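Local coordinates for uncharacterized protein (Bombyx mori, PDB 5AZ0) that is the aldo-keto reductase AKR2E5, an enzyme that probably reduces aldehydes and ketones with a nicotinamide cofactor as hydride donor, at residues 6-10 with 268-273; 59-63 with 88-94. One frame throughout, in Å; residues are numbered along the deposited sequence.

Interaction 1 (6-10 with 268-273)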
ATOM      1  N   VAL A   6      -8.048  15.875   0.798  1.00 39.22           N
ATOM      2  CA  VAL A   6      -6.839  15.113   1.025  1.00 32.04           C
ATOM      3  C   VAL A   6      -5.599  15.863   0.548  1.00 28.19           C
ATOM      4  O   VAL A   6      -5.426  16.123  -0.591  1.00 31.17           O
ATOM      5  CB  VAL A   6      -6.949  13.731   0.403  1.00 32.52           C
ATOM      6  CG1 VAL A   6      -5.726  12.890   0.761  1.00 35.36           C
ATOM      7  CG2 VAL A   6      -8.177  12.997   0.932  1.00 33.60           C
ATOM      8  N   PRO A   7      -4.714  16.244   1.450  1.00 28.03           N
ATOM      9  CA  PRO A   7      -3.475  16.817   0.929  1.00 30.36           C
ATOM     10  C   PRO A   7      -2.530  15.764   0.217  1.00 26.44           C
ATOM     11  O   PRO A   7      -2.698  14.549   0.375  1.00 25.31           O
ATOM     12  CB  PRO A   7      -2.782  17.341   2.200  1.00 29.88           C
ATOM     13  CG  PRO A   7      -3.251  16.420   3.247  1.00 29.45           C
ATOM     14  CD  PRO A   7      -4.675  16.050   2.909  1.00 28.81           C
ATOM     15  N   ASN A   8      -1.588  16.311  -0.535  1.00 26.07           N
ATOM     16  CA  ASN A   8      -0.634  15.576  -1.339  1.00 28.54           C
ATOM     17  C   ASN A   8       0.775  15.705  -0.817  1.00 27.58           C
ATOM     18  O   ASN A   8       1.138  16.767  -0.387  1.00 28.87           O
ATOM     19  CB  ASN A   8      -0.673  16.025  -2.797  1.00 27.00           C
ATOM     20  CG  ASN A   8      -2.064  15.826  -3.451  1.00 29.65           C
ATOM     21  OD1 ASN A   8      -2.747  14.790  -3.365  1.00 32.82           O
ATOM     22  ND2 ASN A   8      -2.505  16.858  -4.028  1.00 33.79           N
ATOM     23  N   PHE A   9       1.532  14.605  -0.850  1.00 25.99           N
ATOM     24  CA  PHE A   9       3.016  14.626  -0.726  1.00 24.06           C
ATOM     25  C   PHE A   9       3.646  14.665  -2.087  1.00 25.12           C
ATOM     26  O   PHE A   9       2.997  14.350  -3.073  1.00 28.68           O
ATOM     27  CB  PHE A   9       3.489  13.437   0.071  1.00 23.85           C
ATOM     28  CG  PHE A   9       2.915  13.360   1.501  1.00 25.14           C
ATOM     29  CD1 PHE A   9       2.734  14.483   2.277  1.00 28.76           C
ATOM     30  CD2 PHE A   9       2.695  12.155   2.094  1.00 25.50           C
ATOM     31  CE1 PHE A   9       2.270  14.379   3.583  1.00 31.33           C
ATOM     32  CE2 PHE A   9       2.216  12.033   3.371  1.00 27.87           C
ATOM     33  CZ  PHE A   9       2.032  13.139   4.130  1.00 32.47           C
ATOM     34  N   LYS A  10       4.868  15.163  -2.165  1.00 23.74           N
ATOM     35  CA  LYS A  10       5.592  15.291  -3.400  1.00 24.19           C
ATOM     36  C   LYS A  10       6.531  14.081  -3.545  1.00 22.44           C
ATOM     37  O   LYS A  10       7.268  13.739  -2.643  1.00 22.52           O
ATOM     38  CB  LYS A  10       6.400  16.586  -3.389  1.00 29.71           C
ATOM     39  CG  LYS A  10       5.675  17.884  -2.949  1.00 36.06           C
ATOM     40  CD  LYS A  10       4.436  18.089  -3.766  1.00 42.57           C
ATOM     41  CE  LYS A  10       4.014  19.577  -3.912  1.00 49.06           C
ATOM     42  NZ  LYS A  10       3.466  19.740  -5.331  1.00 50.49           N
ATOM     43  N   TYR A 268      -0.000  10.332   9.264  1.00 27.38           N
ATOM     44  CA  TYR A 268       0.069  11.479   8.378  1.00 24.83           C
ATOM     45  C   TYR A 268       1.101  12.434   8.876  1.00 28.03           C
ATOM     46  O   TYR A 268       1.852  13.031   8.103  1.00 27.17           O
ATOM     47  CB  TYR A 268      -1.290  12.177   8.300  1.00 27.73           C
ATOM     48  CG  TYR A 268      -1.227  13.509   7.674  1.00 26.34           C
ATOM     49  CD1 TYR A 268      -0.918  13.645   6.361  1.00 28.07           C
ATOM     50  CD2 TYR A 268      -1.455  14.661   8.414  1.00 31.05           C
ATOM     51  CE1 TYR A 268      -0.830  14.885   5.754  1.00 27.72           C
ATOM     52  CE2 TYR A 268      -1.382  15.934   7.812  1.00 33.41           C
ATOM     53  CZ  TYR A 268      -1.058  16.045   6.465  1.00 33.92           C
ATOM     54  OH  TYR A 268      -0.934  17.319   5.839  1.00 31.20           O
ATOM     55  N   GLN A 269       1.085  12.628  10.193  1.00 30.65           N
ATOM     56  CA  GLN A 269       2.003  13.529  10.843  1.00 32.43           C
ATOM     57  C   GLN A 269       3.473  13.019  10.833  1.00 30.34           C
ATOM     58  O   GLN A 269       4.348  13.826  10.880  1.00 25.54           O
ATOM     59  CB  GLN A 269       1.573  13.776  12.299  1.00 36.07           C
ATOM     60  CG  GLN A 269       2.222  15.043  12.880  1.00 44.21           C
ATOM     61  CD  GLN A 269       1.562  15.531  14.184  1.00 43.31           C
ATOM     62  OE1 GLN A 269       0.343  15.716  14.255  1.00 42.74           O
ATOM     63  NE2 GLN A 269       2.379  15.726  15.206  1.00 41.08           N
ATOM     64  N   ARG A 270       3.700  11.703  10.737  1.00 27.13           N
ATOM     65  CA  ARG A 270       5.020  11.158  10.376  1.00 28.98           C
ATOM     66  C   ARG A 270       5.417  11.365   8.911  1.00 29.41           C
ATOM     67  O   ARG A 270       6.537  10.986   8.522  1.00 26.08           O
ATOM     68  CB  ARG A 270       5.130   9.685  10.728  1.00 27.89           C
ATOM     69  CG  ARG A 270       4.782   9.335  12.168  1.00 25.57           C
ATOM     70  CD  ARG A 270       5.112   7.862  12.485  1.00 26.54           C
ATOM     71  NE  ARG A 270       6.501   7.506  12.132  1.00 25.82           N
ATOM     72  CZ  ARG A 270       6.914   6.258  11.937  1.00 24.69           C
ATOM     73  NH1 ARG A 270       6.078   5.234  12.055  1.00 25.39           N
ATOM     74  NH2 ARG A 270       8.156   6.029  11.558  1.00 25.82           N
ATOM     75  N   GLY A 271       4.561  11.997   8.098  1.00 26.66           N
ATOM     76  CA  GLY A 271       4.821  12.126   6.654  1.00 26.48           C
ATOM     77  C   GLY A 271       4.625  10.822   5.863  1.00 24.30           C
ATOM     78  O   GLY A 271       5.200  10.641   4.798  1.00 24.50           O
ATOM     79  N   ILE A 272       3.790   9.939   6.378  1.00 23.39           N
ATOM     80  CA  ILE A 272       3.536   8.646   5.791  1.00 21.45           C
ATOM     81  C   ILE A 272       2.125   8.642   5.164  1.00 24.94           C
ATOM     82  O   ILE A 272       1.181   9.087   5.810  1.00 24.02           O
ATOM     83  CB  ILE A 272       3.625   7.557   6.886  1.00 22.69           C
ATOM     84  CG1 ILE A 272       5.075   7.503   7.372  1.00 24.13           C
ATOM     85  CG2 ILE A 272       3.221   6.215   6.333  1.00 21.65           C
ATOM     86  CD1 ILE A 272       5.352   6.549   8.541  1.00 26.91           C
ATOM     87  N   VAL A 273       2.036   8.128   3.910  1.00 22.85           N
ATOM     88  CA  VAL A 273       0.816   7.961   3.165  1.00 22.51           C
ATOM     89  C   VAL A 273       0.169   6.714   3.743  1.00 21.89           C
ATOM     90  O   VAL A 273       0.855   5.755   3.954  1.00 22.66           O
ATOM     91  CB  VAL A 273       1.102   7.751   1.640  1.00 23.48           C
ATOM     92  CG1 VAL A 273      -0.176   7.397   0.896  1.00 25.80           C
ATOM     93  CG2 VAL A 273       1.847   8.955   1.009  1.00 23.02           C
TER

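Interaction 2 (59-63 with 88-94)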
ATOM      1  N   SER A  59     -16.974   4.241  -5.263  1.00 30.04           N
ATOM      2  CA  SER A  59     -17.718   5.280  -5.972  1.00 28.59           C
ATOM      3  C   SER A  59     -18.009   6.407  -5.048  1.00 28.28           C
ATOM      4  O   SER A  59     -17.798   7.605  -5.351  1.00 34.38           O
ATOM      5  CB  SER A  59     -19.067   4.682  -6.567  1.00 34.91           C
ATOM      6  OG  SER A  59     -19.820   5.751  -7.144  1.00 38.70           O
ATOM      7  N   TYR A  60     -18.492   6.053  -3.862  1.00 33.06           N
ATOM      8  CA  TYR A  60     -18.696   7.058  -2.789  1.00 31.96           C
ATOM      9  C   TYR A  60     -17.375   7.817  -2.479  1.00 31.57           C
ATOM     10  O   TYR A  60     -17.314   9.083  -2.436  1.00 30.03           O
ATOM     11  CB  TYR A  60     -19.285   6.314  -1.518  1.00 34.75           C
ATOM     12  CG  TYR A  60     -19.430   7.211  -0.309  1.00 43.22           C
ATOM     13  CD1 TYR A  60     -20.480   8.157  -0.208  1.00 43.38           C
ATOM     14  CD2 TYR A  60     -18.467   7.196   0.729  1.00 39.93           C
ATOM     15  CE1 TYR A  60     -20.577   9.007   0.906  1.00 44.20           C
ATOM     16  CE2 TYR A  60     -18.563   8.047   1.824  1.00 41.32           C
ATOM     17  CZ  TYR A  60     -19.604   8.948   1.931  1.00 44.13           C
ATOM     18  OH  TYR A  60     -19.654   9.747   3.075  1.00 42.60           O
ATOM     19  N   ALA A  61     -16.279   7.042  -2.310  1.00 33.40           N
ATOM     20  CA  ALA A  61     -14.936   7.693  -1.982  1.00 29.14           C
ATOM     21  C   ALA A  61     -14.596   8.707  -2.984  1.00 27.49           C
ATOM     22  O   ALA A  61     -14.242   9.859  -2.647  1.00 29.11           O
ATOM     23  CB  ALA A  61     -13.834   6.653  -1.888  1.00 32.11           C
ATOM     24  N   ILE A  62     -14.759   8.341  -4.263  1.00 27.52           N
ATOM     25  CA  ILE A  62     -14.481   9.344  -5.309  1.00 29.94           C
ATOM     26  C   ILE A  62     -15.436  10.567  -5.250  1.00 31.36           C
ATOM     27  O   ILE A  62     -15.010  11.716  -5.451  1.00 30.63           O
ATOM     28  CB  ILE A  62     -14.475   8.652  -6.701  1.00 31.91           C
ATOM     29  CG1 ILE A  62     -13.296   7.653  -6.782  1.00 31.18           C
ATOM     30  CG2 ILE A  62     -14.345   9.661  -7.813  1.00 34.13           C
ATOM     31  CD1 ILE A  62     -13.368   6.593  -7.868  1.00 29.33           C
ATOM     32  N   ASP A  63     -16.731  10.316  -4.997  1.00 34.34           N
ATOM     33  CA  ASP A  63     -17.734  11.425  -4.861  1.00 36.01           C
ATOM     34  C   ASP A  63     -17.325  12.321  -3.761  1.00 35.06           C
ATOM     35  O   ASP A  63     -17.322  13.521  -3.964  1.00 34.72           O
ATOM     36  CB  ASP A  63     -19.166  10.928  -4.540  1.00 38.49           C
ATOM     37  CG  ASP A  63     -19.796  10.134  -5.683  1.00 36.21           C
ATOM     38  OD1 ASP A  63     -19.485  10.413  -6.838  1.00 40.25           O
ATOM     39  OD2 ASP A  63     -20.551   9.195  -5.445  1.00 38.03           O
ATOM     40  N   LYS A  88     -17.007   7.012 -13.146  1.00 40.11           N
ATOM     41  CA  LYS A  88     -16.943   8.282 -12.444  1.00 37.37           C
ATOM     42  C   LYS A  88     -16.487   9.354 -13.394  1.00 36.07           C
ATOM     43  O   LYS A  88     -16.852  10.549 -13.256  1.00 34.87           O
ATOM     44  CB  LYS A  88     -16.012   8.228 -11.234  1.00 36.05           C
ATOM     45  CG  LYS A  88     -16.338   7.090 -10.278  1.00 35.98           C
ATOM     46  CD  LYS A  88     -17.755   7.079  -9.743  1.00 40.49           C
ATOM     47  CE  LYS A  88     -18.190   8.391  -9.117  1.00 42.02           C
ATOM     48  NZ  LYS A  88     -19.427   8.178  -8.258  1.00 42.34           N
ATOM     49  N   ILE A  89     -15.637   8.940 -14.328  1.00 33.10           N
ATOM     50  CA  ILE A  89     -15.213   9.838 -15.385  1.00 37.02           C
ATOM     51  C   ILE A  89     -16.410  10.208 -16.307  1.00 40.03           C
ATOM     52  O   ILE A  89     -16.526  11.368 -16.710  1.00 36.17           O
ATOM     53  CB  ILE A  89     -14.077   9.236 -16.225  1.00 36.33           C
ATOM     54  CG1 ILE A  89     -12.767   9.227 -15.393  1.00 34.78           C
ATOM     55  CG2 ILE A  89     -13.903  10.032 -17.535  1.00 39.15           C
ATOM     56  CD1 ILE A  89     -11.558   8.557 -16.024  1.00 35.61           C
ATOM     57  N   ASN A  90     -17.235   9.219 -16.654  1.00 36.80           N
ATOM     58  CA  ASN A  90     -18.406   9.435 -17.524  1.00 41.14           C
ATOM     59  C   ASN A  90     -19.401  10.361 -16.811  1.00 40.19           C
ATOM     60  O   ASN A  90     -19.872  11.284 -17.411  1.00 48.01           O
ATOM     61  CB  ASN A  90     -19.083   8.097 -17.865  1.00 38.28           C
ATOM     62  CG  ASN A  90     -18.303   7.286 -18.887  1.00 36.65           C
ATOM     63  OD1 ASN A  90     -17.360   7.766 -19.525  1.00 41.61           O
ATOM     64  ND2 ASN A  90     -18.659   6.037 -18.998  1.00 39.00           N
ATOM     65  N   GLU A  91     -19.620  10.149 -15.518  1.00 41.82           N
ATOM     66  CA  GLU A  91     -20.458  11.028 -14.687  1.00 41.58           C
ATOM     67  C   GLU A  91     -19.927  12.451 -14.568  1.00 41.75           C
ATOM     68  O   GLU A  91     -20.630  13.326 -14.103  1.00 45.66           O
ATOM     69  CB  GLU A  91     -20.652  10.449 -13.284  1.00 41.14           C
ATOM     70  CG  GLU A  91     -21.370   9.100 -13.228  1.00 43.30           C
ATOM     71  CD  GLU A  91     -21.225   8.416 -11.866  1.00 48.71           C
ATOM     72  OE1 GLU A  91     -20.925   9.144 -10.884  1.00 51.30           O
ATOM     73  OE2 GLU A  91     -21.410   7.179 -11.772  1.00 46.59           O
ATOM     74  N   GLY A  92     -18.688  12.718 -14.959  1.00 44.33           N
ATOM     75  CA  GLY A  92     -18.101  14.063 -14.776  1.00 38.89           C
ATOM     76  C   GLY A  92     -17.639  14.364 -13.345  1.00 37.40           C
ATOM     77  O   GLY A  92     -17.235  15.496 -13.046  1.00 38.42           O
ATOM     78  N   VAL A  93     -17.626  13.348 -12.486  1.00 37.55           N
ATOM     79  CA  VAL A  93     -17.108  13.505 -11.124  1.00 39.22           C
ATOM     80  C   VAL A  93     -15.608  13.772 -11.118  1.00 36.95           C
ATOM     81  O   VAL A  93     -15.149  14.660 -10.425  1.00 33.48           O
ATOM     82  CB  VAL A  93     -17.414  12.305 -10.264  1.00 45.17           C
ATOM     83  CG1 VAL A  93     -16.914  12.563  -8.835  1.00 49.04           C
ATOM     84  CG2 VAL A  93     -18.924  12.040 -10.260  1.00 43.59           C
ATOM     85  N   VAL A  94     -14.855  13.026 -11.924  1.00 35.56           N
ATOM     86  CA  VAL A  94     -13.409  13.315 -12.141  1.00 35.88           C
ATOM     87  C   VAL A  94     -13.001  13.164 -13.585  1.00 32.52           C
ATOM     88  O   VAL A  94     -13.722  12.554 -14.373  1.00 37.55           O
ATOM     89  CB  VAL A  94     -12.542  12.304 -11.348  1.00 31.45           C
ATOM     90  CG1 VAL A  94     -12.634  12.609  -9.883  1.00 32.49           C
ATOM     91  CG2 VAL A  94     -12.959  10.862 -11.593  1.00 30.39           C
TER

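Interaction 1 (6-10 with 268-273)
F9 and P7, on the first arm of the N-terminal hairpin, make an apolar contact with Y268, G271 and V273, where helix 259-269 turns into the last strand of the barrel. The two aromatic rings lie almost parallel, their planes 8° apart, yet neither covers the other: they meet rim to rim with centroids 5.8 Å apart, F9 CZ touching Y268 CE1 at 3.7 Å. The same tyrosine extends its phenol end to the proline, and P7 CG comes within 3.6 Å of Y268 OH. With CG anti to the carbonyl carbon (chi1 -59°), the F9 ring is carried out from the strand toward the turn, where it meets backbone as well as side chains. F9 CE2 lies 3.6 Å from G271 O, while I272 C and V273 N sit at the ring edge, near its plane. Beyond them V273 CG2 comes within 3.5 Å of F9 CD2, the two side chains running past each other in opposite directions. The contact illustrates how a TIM barrel can be closed at its N-terminal end: in aldo-keto reductases a short β-hairpin, here strands 8-10 and 16-18, lies over that end of the barrel, and the loop leading into strand 273-274 belongs to it. This loop begins with a Schellman motif, in which G271 takes a positive phi and G271 N bonds back to Y268 O at 2.9 Å. Replacing F9 by an alanine would probably open a gap between hairpin and turn, leaving the Y268 rim and V273 CG2 without the ring that packs on them from the hairpin. Outside the pair, F291 meets Y268 edge-to-face and also touches P7, and backbone hydrogen bonds tie F9 to I17 and V273 to V220 and A222.

Interaction 2 (59-63 with 88-94)
K88 reaches across from helix 78-90 to S59 and D63 on helix 51-64, and its ammonium group is the hub of the contact. K88 NZ gives a hydrogen bond of 2.7 Å to S59 OG and a salt bridge of 2.6 Å to D63 OD1, which it meets on the syn side but 30° out of the carboxylate plane. Two weak bonds add to these, one from K88 NZ to S59 O at 3.4 Å and one to E91 OE1 at 3.2 Å. The second makes D63, K88 and E91 a salt-bridge network in which one lysine serves two carboxylates; D63 OD1 and E91 OE1 are 4.5 Å apart, and the positive charge they share probably offsets their repulsion. Bends at chi2 (-57°) and chi3 (-53°) fold the lysine chain so that its end arrives between the serine and the aspartate. Its aliphatic part is not idle: K88 CG packs on I62 CD1 at 3.9 Å, giving the buried stem an apolar neighbour. I62 CG2, the other branch, touches V93 CG1 and V94 CG1, each at 4.0 Å, and the V93 methyls also lie beside D63 OD1. Further out, the chain course sets these groups in place. S59 and D63 stand one helical turn apart, so both can face the same ammonium, and the Schellman motif at G92, with its positive phi, turns the chain back so that V93 and V94 come against I62 CG2. R67 NH1 hydrogen-bonds I62 O, and V94 packs on R67. The contact joins neighbouring helices on the outside of the (β/α)8 barrel, those leading into the adjacent parallel strands 68-70 and 100-105, while Y60 and A61 of helix 51-64 pack against helix 281-287.

Both contacts are partly buried and each involves a Schellman turn at the end of a barrel helix, but they share no helix or strand and do not touch. Interaction 1, about 14 Å from the chain's centre, has no exposed touching residue; it ties the hairpin across the N-terminal end of the barrel to the end of helix 259-269 and the turn into the last strand by aromatic and apolar packing, with some backbone and hydroxyl edges, and without charged groups. Interaction 2, about 22 Å out, pairs two helices on the barrel's outer surface: exposed D63 and E91 stand beside buried I62, K88 and V94, and charge does much of the work, with an apolar patch beside it.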